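Local structure of N-alpha-acetyltransferase 30 (Saccharomyces cerevisiae, 6YGB) at residues G79-L84 against D113-E118; I136-M141 against K153-L158. The protein catalyses, as the catalytic subunit of the NatC complex, transfer of the acetyl group of acetyl-CoA to the N-terminal methionine of proteins such as the L-A virus GAG protein. All coordinates share one frame; numbering follows the deposited sequence.

In the fold
From the N terminus the chain runs through strand 3-7, two helices and the antiparallel strands up to 76-86, then through helix 95-109 into strand 114-120. Contact 1 closes that loop, pairing 79-84 in parallel with 113-118 in the middle of the GNAT sheet. After helix 124-131 the chain enters strand 136-141, turns, and comes back as 151-157, and contact 2 closes this hairpin. The two loops follow one another in series, neither nested nor crossing. They are nevertheless joined, because strand 151-157 inserts between 114-120 and 136-141: the backbones of Leu-117 and Leu-154 are probably hydrogen-bonded, and Met-116 packs on Lys-153.

Contact 1 (G79-L84 against D113-E118); sequences GYIGML and DEIMLE. With COA (coenzyme A), chain D.
Tyr-80 reaches along the neighbouring strand to Glu-118, and its hydroxyl donates a hydrogen bond of 2.8 Å from OH to OE1 of that residue. With CG anti to the backbone N (chi1 178°), the ring is carried past Met-116 to the carboxylate, which sits at the ring edge with its plane turned 55° from that of the ring. OE1 receives the hydroxyl on its syn lone pair, while OE2 lies beside CE1. Met-116 packs nearer the backbone. Its chain bends at chi2 and chi3, bringing CE to 3.5 Å from CD1 of Tyr-80 and the sulfur to the ring edge, a Met-aromatic contact.

Gly-79 loses about as much surface to the contact as Tyr-80, but through its backbone. Its N donates to Glu-114 O at 2.7 Å and its O accepts from Met-116 N; CD1 of Ile-115 rests 3.9 Å from its CA, on the side where a CB would stand. Ile-81 N then donates to Met-116 O, 3.2 Å away, continuing the parallel pairing. The two strands belong to a beta-alpha-beta unit whose crossover is helix 95-109, within the GNAT fold. Farther along they splay apart, as in other GNAT enzymes, beside the bound cofactor. A classic bulge, Gly-82 and Met-83 opposite Val-66, falls in the same part of strand 76-86. There a water bridges the strands, donating to Ile-81 O at 2.7 Å and accepting from Glu-118 N. The pantetheine arm of coenzyme A ends in this widening: its C7P is 3.3 Å from Leu-84 O, and its C2P approaches Glu-118 O.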
loop_
_atom_site.group_PDB
_atom_site.type_symbol
_atom_site.label_atom_id
_atom_site.label_comp_id
_atom_site.label_asym_id
_atom_site.label_seq_id
_atom_site.Cartn_x
_atom_site.Cartn_y
_atom_site.Cartn_z
ATOM N N GLY A 79 3.166 24.069 2.010
ATOM C CA GLY A 79 4.509 24.021 1.474
ATOM C C GLY A 79 4.940 22.587 1.249
ATOM O O GLY A 79 4.522 21.673 1.956
ATOM N N TYR A 80 5.780 22.391 0.235
ATOM C CA TYR A 80 6.194 21.051 -0.166
ATOM C C TYR A 80 7.679 21.037 -0.486
ATOM O O TYR A 80 8.159 21.878 -1.251
ATOM C CB TYR A 80 5.391 20.565 -1.380
ATOM C CG TYR A 80 5.800 19.196 -1.870
ATOM C CD1 TYR A 80 5.499 18.058 -1.135
ATOM C CD2 TYR A 80 6.478 19.038 -3.072
ATOM C CE1 TYR A 80 5.870 16.801 -1.578
ATOM C CE2 TYR A 80 6.851 17.785 -3.524
ATOM C CZ TYR A 80 6.548 16.672 -2.770
ATOM O OH TYR A 80 6.917 15.422 -3.209
ATOM N N ILE A 81 8.400 20.080 0.097
ATOM C CA ILE A 81 9.819 19.886 -0.167
ATOM C C ILE A 81 9.946 18.696 -1.104
ATOM O O ILE A 81 9.706 17.554 -0.703
ATOM C CB ILE A 81 10.611 19.669 1.127
ATOM C CG1 ILE A 81 10.420 20.857 2.066
ATOM C CG2 ILE A 81 12.092 19.492 0.825
ATOM C CD1 ILE A 81 11.128 20.714 3.393
ATOM N N GLY A 82 10.317 18.957 -2.356
ATOM C CA GLY A 82 10.400 17.908 -3.352
ATOM C C GLY A 82 11.784 17.323 -3.541
ATOM O O GLY A 82 11.921 16.137 -3.859
ATOM N N MET A 83 12.821 18.134 -3.344
ATOM C CA MET A 83 14.186 17.716 -3.628
ATOM C C MET A 83 15.142 18.265 -2.578
ATOM O O MET A 83 15.061 19.441 -2.211
ATOM C CB MET A 83 14.612 18.177 -5.027
ATOM C CG MET A 83 13.998 17.367 -6.157
ATOM S SD MET A 83 14.144 18.145 -7.779
ATOM C CE MET A 83 12.571 18.981 -7.881
ATOM N N LEU A 84 16.046 17.407 -2.105
ATOM C CA LEU A 84 17.087 17.807 -1.162
ATOM C C LEU A 84 18.326 16.974 -1.450
ATOM O O LEU A 84 18.263 15.741 -1.415
ATOM C CB LEU A 84 16.637 17.611 0.284
ATOM C CG LEU A 84 17.703 17.873 1.352
ATOM C CD1 LEU A 84 18.181 19.318 1.290
ATOM C CD2 LEU A 84 17.171 17.536 2.742
ATOM N N ASP A 113 0.742 27.310 5.816
ATOM C CA ASP A 113 0.168 26.777 7.046
ATOM C C ASP A 113 0.871 25.510 7.502
ATOM O O ASP A 113 0.866 25.201 8.698
ATOM C CB ASP A 113 -1.326 26.505 6.850
ATOM C CG ASP A 113 -2.119 27.772 6.620
ATOM O OD1 ASP A 113 -1.998 28.704 7.443
ATOM O OD2 ASP A 113 -2.853 27.837 5.612
ATOM N N GLU A 114 1.486 24.784 6.576
ATOM C CA GLU A 114 2.111 23.515 6.903
ATOM C C GLU A 114 3.124 23.173 5.820
ATOM O O GLU A 114 3.076 23.707 4.710
ATOM C CB GLU A 114 1.062 22.410 7.026
ATOM C CG GLU A 114 0.321 22.145 5.729
ATOM C CD GLU A 114 -0.894 21.265 5.924
ATOM O OE1 GLU A 114 -1.411 21.203 7.059
ATOM O OE2 GLU A 114 -1.344 20.642 4.941
ATOM N N ILE A 115 4.042 22.270 6.157
ATOM C CA ILE A 115 5.050 21.780 5.224
ATOM C C ILE A 115 4.897 20.274 5.105
ATOM O O ILE A 115 4.732 19.582 6.115
ATOM C CB ILE A 115 6.478 22.136 5.678
ATOM C CG1 ILE A 115 6.568 23.611 6.065
ATOM C CG2 ILE A 115 7.468 21.825 4.566
ATOM C CD1 ILE A 115 6.385 24.554 4.904
ATOM N N MET A 116 4.976 19.762 3.880
ATOM C CA MET A 116 4.770 18.343 3.638
ATOM C C MET A 116 5.906 17.771 2.804
ATOM O O MET A 116 6.395 18.417 1.872
ATOM C CB MET A 116 3.436 18.097 2.931
ATOM C CG MET A 116 2.973 16.650 2.949
ATOM S SD MET A 116 3.592 15.662 1.574
ATOM C CE MET A 116 2.681 16.385 0.214
ATOM N N LEU A 117 6.313 16.549 3.138
ATOM C CA LEU A 117 7.301 15.841 2.341
ATOM C C LEU A 117 7.058 14.347 2.484
ATOM O O LEU A 117 6.406 13.890 3.426
ATOM C CB LEU A 117 8.735 16.203 2.757
ATOM C CG LEU A 117 9.199 15.800 4.161
ATOM C CD1 LEU A 117 10.009 14.521 4.102
ATOM C CD2 LEU A 117 10.000 16.917 4.820
ATOM N N GLU A 118 7.578 13.591 1.527
ATOM C CA GLU A 118 7.607 12.143 1.621
ATOM C C GLU A 118 9.057 11.695 1.670
ATOM O O GLU A 118 9.939 12.342 1.099
ATOM C CB GLU A 118 6.903 11.468 0.444
ATOM C CG GLU A 118 5.514 11.989 0.163
ATOM C CD GLU A 118 5.504 12.990 -0.971
ATOM O OE1 GLU A 118 6.571 13.185 -1.585
ATOM O OE2 GLU A 118 4.441 13.576 -1.252
HETATM N N1A COA D . 22.148 9.269 10.462
HETATM C C2A COA D . 21.133 9.742 11.229
HETATM N N3A COA D . 20.787 11.066 11.167
HETATM C C4A COA D . 21.449 11.902 10.356
HETATM C C5A COA D . 22.453 11.437 9.598
HETATM C C6A COA D . 22.798 10.094 9.663
HETATM N N6A COA D . 23.749 9.103 9.095
HETATM N N7A COA D . 22.957 12.455 8.872
HETATM C C8A COA D . 22.269 13.563 9.171
HETATM N N9A COA D . 21.354 13.213 10.079
HETATM C C1B COA D . 20.391 13.798 10.764
HETATM C C2B COA D . 20.808 14.029 12.220
HETATM O O2B COA D . 19.621 14.367 13.009
HETATM C C3B COA D . 21.604 15.092 12.120
HETATM O O3B COA D . 21.832 15.681 13.421
HETATM P P3B COA D . 22.928 15.009 14.432
HETATM O O7A COA D . 24.265 15.708 14.264
HETATM O O8A COA D . 22.456 15.168 15.856
HETATM O O9A COA D . 23.112 13.540 14.139
HETATM C C4B COA D . 20.753 16.074 11.121
HETATM O O4B COA D . 20.195 15.278 10.234
HETATM C C5B COA D . 21.644 17.092 10.426
HETATM O O5B COA D . 22.317 16.456 9.317
HETATM P P1A COA D . 23.068 17.384 8.098
HETATM O O1A COA D . 24.571 17.420 8.356
HETATM O O2A COA D . 22.506 18.773 8.102
HETATM O O3A COA D . 22.772 16.697 6.619
HETATM P P2A COA D . 23.866 16.468 5.391
HETATM O O4A COA D . 24.226 17.790 4.734
HETATM O O5A COA D . 25.115 15.821 5.934
HETATM O O6A COA D . 23.130 15.453 4.295
HETATM C CBP COA D . 21.069 14.268 3.595
HETATM C CCP COA D . 21.995 14.781 4.758
HETATM C CDP COA D . 19.914 13.394 4.233
HETATM C CEP COA D . 20.426 15.473 2.842
HETATM C CAP COA D . 21.902 13.416 2.603
HETATM O OAP COA D . 21.949 12.119 3.031
HETATM C C9P COA D . 21.282 13.472 1.207
HETATM O O9P COA D . 21.842 14.067 0.339
HETATM N N8P COA D . 20.013 12.805 0.933
HETATM C C7P COA D . 19.431 12.869 -0.414
HETATM C C6P COA D . 18.158 12.002 -0.500
HETATM C C5P COA D . 17.218 12.324 0.637
HETATM O O5P COA D . 17.377 11.803 1.682
HETATM N N4P COA D . 16.100 13.274 0.449
HETATM C C3P COA D . 15.173 13.584 1.589
HETATM C C2P COA D . 13.687 13.455 1.152
HETATM S S1P COA D . 12.959 15.098 0.769
HETATM O O HOH W 1 9.031 14.904 -0.866
#

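Contact 2 (I136-M141 against K153-L158)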
loop_
_atom_site.group_PDB
_atom_site.type_symbol
_atom_site.label_atom_id
_atom_site.label_comp_id
_atom_site.label_asym_id
_atom_site.label_seq_id
_atom_site.Cartn_x
_atom_site.Cartn_y
_atom_site.Cartn_z
ATOM N N ILE A 136 6.157 15.224 12.101
ATOM C CA ILE A 136 5.668 13.941 12.584
ATOM C C ILE A 136 5.104 13.174 11.399
ATOM O O ILE A 136 4.757 13.745 10.364
ATOM C CB ILE A 136 4.608 14.072 13.701
ATOM C CG1 ILE A 136 3.423 14.912 13.227
ATOM C CG2 ILE A 136 5.230 14.627 14.975
ATOM C CD1 ILE A 136 2.332 15.053 14.258
ATOM N N ARG A 137 5.021 11.862 11.563
ATOM C CA ARG A 137 4.555 10.979 10.505
ATOM C C ARG A 137 3.031 10.946 10.503
ATOM O O ARG A 137 2.411 10.585 11.508
ATOM C CB ARG A 137 5.136 9.582 10.709
ATOM C CG ARG A 137 6.617 9.614 11.034
ATOM C CD ARG A 137 7.191 8.237 11.312
ATOM N NE ARG A 137 8.575 8.337 11.765
ATOM C CZ ARG A 137 9.266 7.330 12.286
ATOM N NH1 ARG A 137 8.705 6.137 12.422
ATOM N NH2 ARG A 137 10.518 7.519 12.674
ATOM N N MET A 138 2.424 11.327 9.382
ATOM C CA MET A 138 0.973 11.338 9.270
ATOM C C MET A 138 0.428 10.194 8.433
ATOM O O MET A 138 -0.790 10.003 8.397
ATOM C CB MET A 138 0.492 12.670 8.683
ATOM C CG MET A 138 0.760 13.858 9.577
ATOM S SD MET A 138 0.152 13.594 11.253
ATOM C CE MET A 138 -1.610 13.469 10.960
ATOM N N LYS A 139 1.293 9.421 7.786
ATOM C CA LYS A 139 0.835 8.415 6.843
ATOM C C LYS A 139 1.999 7.497 6.492
ATOM O O LYS A 139 3.164 7.906 6.543
ATOM C CB LYS A 139 0.276 9.086 5.585
ATOM C CG LYS A 139 -0.581 8.225 4.694
ATOM C CD LYS A 139 -1.165 9.096 3.591
ATOM C CE LYS A 139 -2.049 8.312 2.651
ATOM N NZ LYS A 139 -2.629 9.226 1.633
ATOM N N ARG A 140 1.673 6.251 6.154
ATOM C CA ARG A 140 2.644 5.296 5.634
ATOM C C ARG A 140 2.089 4.736 4.335
ATOM O O ARG A 140 0.941 4.279 4.299
ATOM C CB ARG A 140 2.929 4.165 6.636
ATOM C CG ARG A 140 4.060 3.218 6.213
ATOM C CD ARG A 140 4.179 2.017 7.157
ATOM N NE ARG A 140 5.283 1.120 6.808
ATOM C CZ ARG A 140 6.402 1.002 7.517
ATOM N NH1 ARG A 140 6.568 1.717 8.621
ATOM N NH2 ARG A 140 7.354 0.165 7.132
ATOM N N MET A 141 2.894 4.783 3.276
ATOM C CA MET A 141 2.465 4.428 1.926
ATOM C C MET A 141 3.129 3.124 1.508
ATOM O O MET A 141 4.360 3.030 1.496
ATOM C CB MET A 141 2.808 5.540 0.935
ATOM C CG MET A 141 2.017 6.822 1.131
ATOM S SD MET A 141 2.684 7.876 2.431
ATOM C CE MET A 141 3.869 8.850 1.512
ATOM N N LYS A 153 4.831 9.911 5.161
ATOM C CA LYS A 153 4.422 11.267 4.842
ATOM C C LYS A 153 4.617 12.096 6.102
ATOM O O LYS A 153 4.050 11.772 7.153
ATOM C CB LYS A 153 2.967 11.296 4.378
ATOM C CG LYS A 153 2.464 12.642 3.876
ATOM C CD LYS A 153 1.039 12.508 3.361
ATOM C CE LYS A 153 0.601 13.747 2.609
ATOM N NZ LYS A 153 -0.662 13.510 1.861
ATOM N N LEU A 154 5.441 13.135 6.006
ATOM C CA LEU A 154 5.793 13.980 7.139
ATOM C C LEU A 154 5.166 15.357 6.968
ATOM O O LEU A 154 5.250 15.950 5.885
ATOM C CB LEU A 154 7.314 14.108 7.271
ATOM C CG LEU A 154 8.101 12.801 7.377
ATOM C CD1 LEU A 154 9.603 13.047 7.535
ATOM C CD2 LEU A 154 7.572 11.975 8.527
ATOM N N ILE A 155 4.552 15.868 8.036
ATOM C CA ILE A 155 3.922 17.182 8.020
ATOM C C ILE A 155 4.383 17.971 9.235
ATOM O O ILE A 155 4.451 17.435 10.345
ATOM C CB ILE A 155 2.387 17.074 7.968
ATOM C CG1 ILE A 155 1.959 16.635 6.571
ATOM C CG2 ILE A 155 1.729 18.412 8.298
ATOM C CD1 ILE A 155 0.772 15.726 6.560
ATOM N N LEU A 156 4.721 19.230 9.017
ATOM C CA LEU A 156 5.109 20.145 10.087
ATOM C C LEU A 156 4.112 21.290 10.113
ATOM O O LEU A 156 4.086 22.107 9.174
ATOM C CB LEU A 156 6.524 20.681 9.872
ATOM C CG LEU A 156 6.965 21.849 10.757
ATOM C CD1 LEU A 156 7.334 21.387 12.165
ATOM C CD2 LEU A 156 8.113 22.623 10.113
ATOM N N PRO A 157 3.277 21.405 11.144
ATOM C CA PRO A 157 2.277 22.480 11.159
ATOM C C PRO A 157 2.908 23.803 11.574
ATOM O O PRO A 157 3.622 23.881 12.575
ATOM C CB PRO A 157 1.257 21.994 12.193
ATOM C CG PRO A 157 2.066 21.181 13.128
ATOM C CD PRO A 157 3.164 20.529 12.324
ATOM N N LEU A 158 2.649 24.842 10.786
ATOM C CA LEU A 158 3.118 26.184 11.097
ATOM C C LEU A 158 2.023 27.062 11.683
ATOM O O LEU A 158 2.319 27.974 12.461
ATOM C CB LEU A 158 3.697 26.844 9.839
ATOM C CG LEU A 158 4.780 26.031 9.111
ATOM C CD1 LEU A 158 5.197 26.708 7.818
ATOM C CD2 LEU A 158 5.993 25.793 10.008
#
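Arg-137 and Leu-154 lie side by side and point the same way, with CG of the arginine 3.6 Å from CD2 of the leucine. The extended arginine chain runs on beyond this aliphatic contact, and its guanidinium forms a salt bridge with Glu-131 and a hydrogen bond to Asp-458 O of N-alpha-acetyltransferase 35. Ile-155, on the face opposite Leu-154, is crossed at about a right angle by Met-138. The methionine CG meets Ile-155 CD1 at 3.5 Å, after which bends at chi2 (-52°) and chi3 turn the sulfur and methyl away.

These pairs belong to the C-terminal beta hairpin of the GNAT sheet, whose strand 136-141 is outermost within this chain. Ile-136 and Ile-155 exchange two backbone hydrogen bonds, the shorter 3.2 Å from Ile-155 N to Ile-136 O. Met-138 N donates to Lys-153 O at 2.8 Å, and Lys-153 N to Lys-139 O.

Lys-139 and Lys-153 cross obliquely. Both have CG anti to the backbone N and extended chains; their CB atoms meet at 3.7 Å, while the NZ atoms stay 4.7 Å apart, near enough for their like charges probably to disfavour one another. Met-141 bends over the root of Lys-153, placing CE 3.9 Å from Lys-153 CB.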